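Local coordinates for protein serine protease inhibitor (Schistosoma haematobium, PDB 3STO) that probably inhibits serine-type endopeptidases, as a trematode member of the serpin family, at residues 45-49 with 93-97. Numbering follows the deposited sequence.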
ATOM      1  N   GLY A  45      -1.173   4.887   2.339  1.00 21.76           N
ATOM      2  CA  GLY A  45      -2.509   5.238   1.954  1.00 27.64           C
ATOM      3  C   GLY A  45      -3.473   5.139   3.116  1.00 26.87           C
ATOM      4  O   GLY A  45      -4.429   5.897   3.165  1.00 23.01           O
ATOM      5  N   ILE A  46      -3.228   4.206   4.040  1.00 23.25           N
ATOM      6  CA  ILE A  46      -4.039   4.099   5.253  1.00 23.80           C
ATOM      7  C   ILE A  46      -3.759   5.323   6.103  1.00 22.80           C
ATOM      8  O   ILE A  46      -4.677   5.931   6.628  1.00 29.92           O
ATOM      9  CB  ILE A  46      -3.687   2.861   6.132  1.00 34.49           C
ATOM     10  CG1 ILE A  46      -3.388   1.613   5.296  1.00 32.61           C
ATOM     11  CG2 ILE A  46      -4.783   2.592   7.151  1.00 35.31           C
ATOM     12  CD1 ILE A  46      -4.515   1.193   4.383  1.00 32.77           C
ATOM     13  N   LEU A  47      -2.480   5.687   6.216  1.00 25.71           N
ATOM     14  CA  LEU A  47      -2.059   6.897   6.941  1.00 28.15           C
ATOM     15  C   LEU A  47      -2.669   8.200   6.398  1.00 30.03           C
ATOM     16  O   LEU A  47      -3.153   9.011   7.167  1.00 24.88           O
ATOM     17  CB  LEU A  47      -0.530   7.000   6.985  1.00 30.35           C
ATOM     18  CG  LEU A  47       0.079   8.097   7.863  1.00 22.66           C
ATOM     19  CD1 LEU A  47       1.380   7.640   8.466  1.00 25.40           C
ATOM     20  CD2 LEU A  47       0.290   9.368   7.070  1.00 26.61           C
ATOM     21  N   PHE A  48      -2.641   8.403   5.081  1.00 25.06           N
ATOM     22  CA  PHE A  48      -3.239   9.594   4.478  1.00 24.06           C
ATOM     23  C   PHE A  48      -4.760   9.647   4.665  1.00 31.26           C
ATOM     24  O   PHE A  48      -5.316  10.702   4.888  1.00 29.28           O
ATOM     25  CB  PHE A  48      -2.943   9.668   2.969  1.00 27.00           C
ATOM     26  CG  PHE A  48      -1.483   9.828   2.635  1.00 42.22           C
ATOM     27  CD1 PHE A  48      -0.520   9.897   3.636  1.00 48.55           C
ATOM     28  CD2 PHE A  48      -1.067   9.923   1.312  1.00 57.04           C
ATOM     29  CE1 PHE A  48       0.824  10.048   3.318  1.00 40.03           C
ATOM     30  CE2 PHE A  48       0.274  10.085   0.987  1.00 42.61           C
ATOM     31  CZ  PHE A  48       1.216  10.142   1.985  1.00 41.25           C
ATOM     32  N   THR A  49      -5.435   8.509   4.541  1.00 30.43           N
ATOM     33  CA  THR A  49      -6.887   8.461   4.644  1.00 33.10           C
ATOM     34  C   THR A  49      -7.353   8.725   6.075  1.00 35.44           C
ATOM     35  O   THR A  49      -8.189   9.589   6.321  1.00 32.48           O
ATOM     36  CB  THR A  49      -7.399   7.110   4.239  1.00 35.79           C
ATOM     37  OG1 THR A  49      -7.086   6.889   2.858  1.00 24.52           O
ATOM     38  CG2 THR A  49      -8.905   7.037   4.476  1.00 37.46           C
ATOM     39  N   TYR A  93       1.131  14.473   6.787  1.00 24.28           N
ATOM     40  CA  TYR A  93       0.328  14.095   5.635  1.00 36.34           C
ATOM     41  C   TYR A  93       0.776  14.805   4.350  1.00 35.65           C
ATOM     42  O   TYR A  93       0.887  14.197   3.279  1.00 28.75           O
ATOM     43  CB  TYR A  93      -1.136  14.452   5.947  1.00 37.32           C
ATOM     44  CG  TYR A  93      -2.084  14.221   4.817  1.00 41.13           C
ATOM     45  CD1 TYR A  93      -2.635  12.973   4.619  1.00 61.54           C
ATOM     46  CD2 TYR A  93      -2.427  15.241   3.931  1.00 42.76           C
ATOM     47  CE1 TYR A  93      -3.515  12.721   3.566  1.00 60.03           C
ATOM     48  CE2 TYR A  93      -3.305  15.002   2.858  1.00 54.46           C
ATOM     49  CZ  TYR A  93      -3.852  13.724   2.692  1.00 60.96           C
ATOM     50  OH  TYR A  93      -4.734  13.391   1.672  1.00 57.27           O
ATOM     51  N   GLN A  94       1.013  16.105   4.458  1.00 33.20           N
ATOM     52  CA  GLN A  94       1.342  16.904   3.291  1.00 28.69           C
ATOM     53  C   GLN A  94       2.772  16.692   2.868  1.00 24.79           C
ATOM     54  O   GLN A  94       3.060  16.623   1.693  1.00 26.64           O
ATOM     55  CB  GLN A  94       1.099  18.377   3.565  1.00 31.98           C
ATOM     56  CG  GLN A  94      -0.326  18.749   3.248  1.00 41.67           C
ATOM     57  CD  GLN A  94      -0.699  20.136   3.691  1.00 46.76           C
ATOM     58  OE1 GLN A  94      -1.811  20.576   3.417  1.00 56.12           O
ATOM     59  NE2 GLN A  94       0.217  20.835   4.393  1.00 30.57           N
ATOM     60  N   GLU A  95       3.658  16.589   3.840  1.00 18.17           N
ATOM     61  CA  GLU A  95       5.040  16.352   3.562  1.00 19.13           C
ATOM     62  C   GLU A  95       5.166  15.026   2.773  1.00 29.11           C
ATOM     63  O   GLU A  95       5.766  14.991   1.703  1.00 25.59           O
ATOM     64  CB  GLU A  95       5.790  16.291   4.878  1.00 28.70           C
ATOM     65  CG  GLU A  95       7.283  16.239   4.739  1.00 51.90           C
ATOM     66  CD  GLU A  95       7.859  17.566   4.284  1.00 58.64           C
ATOM     67  OE1 GLU A  95       7.067  18.526   4.089  1.00 55.23           O
ATOM     68  OE2 GLU A  95       9.102  17.639   4.126  1.00 49.31           O
ATOM     69  N   LEU A  96       4.545  13.960   3.272  1.00 23.44           N
ATOM     70  CA  LEU A  96       4.602  12.649   2.631  1.00 28.11           C
ATOM     71  C   LEU A  96       3.939  12.658   1.264  1.00 23.07           C
ATOM     72  O   LEU A  96       4.436  12.080   0.289  1.00 21.57           O
ATOM     73  CB  LEU A  96       3.969  11.581   3.525  1.00 25.20           C
ATOM     74  CG  LEU A  96       4.751  11.283   4.801  1.00 31.34           C
ATOM     75  CD1 LEU A  96       3.973  10.366   5.773  1.00 19.03           C
ATOM     76  CD2 LEU A  96       6.108  10.700   4.446  1.00 28.48           C
ATOM     77  N   ASN A  97       2.818  13.332   1.177  1.00 23.33           N
ATOM     78  CA  ASN A  97       2.143  13.455  -0.107  1.00 28.56           C
ATOM     79  C   ASN A  97       2.989  14.232  -1.134  1.00 28.36           C
ATOM     80  O   ASN A  97       3.121  13.823  -2.291  1.00 29.81           O
ATOM     81  CB  ASN A  97       0.761  14.104   0.090  1.00 27.06           C
ATOM     82  CG  ASN A  97      -0.073  14.072  -1.164  1.00 42.58           C
ATOM     83  OD1 ASN A  97      -0.449  12.996  -1.598  1.00 61.74           O
ATOM     84  ND2 ASN A  97      -0.346  15.230  -1.773  1.00 44.50           N
TER
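Phe-48 carries most of the apolar contact between 45-49 and 93-97, laying its ring across the other helix between Tyr-93, Leu-96 and Asn-97. Its far end meets the beta carbon of Leu-96 near the ring plane, CZ lying 3.5 Å from CB. CE2 reaches the Asn-97 side chain, whose amide plane is turned 79° from the ring. Leu-47, with CG anti to its own backbone nitrogen, sends CD2 to within 4.0 Å of Leu-96 CD1, the two side chains crossing at about a right angle.

The aromatic pair is oblique: the rings of Phe-48 and Tyr-93 have centroids 5.1 Å apart and planes inclined at 69°. Over one face of the Phe-48 ring sits Tyr-93 O, displaced toward the rim and already accepting the helical bond from Asn-97 N.

These residues join helices 43-55 and 82-101 in the helical part of the serpin fold, where the axes of the two short segments approach to 10.5 Å, their N-to-C directions 140° apart, and His-19 of helix 18-30 touches both leucines.

No hydrogen bond links the two segments. The polar ends turn to other partners: Tyr-93 OH bonds to Asp-140, while Asn-97 ND2 makes a weak bond to Glu-142.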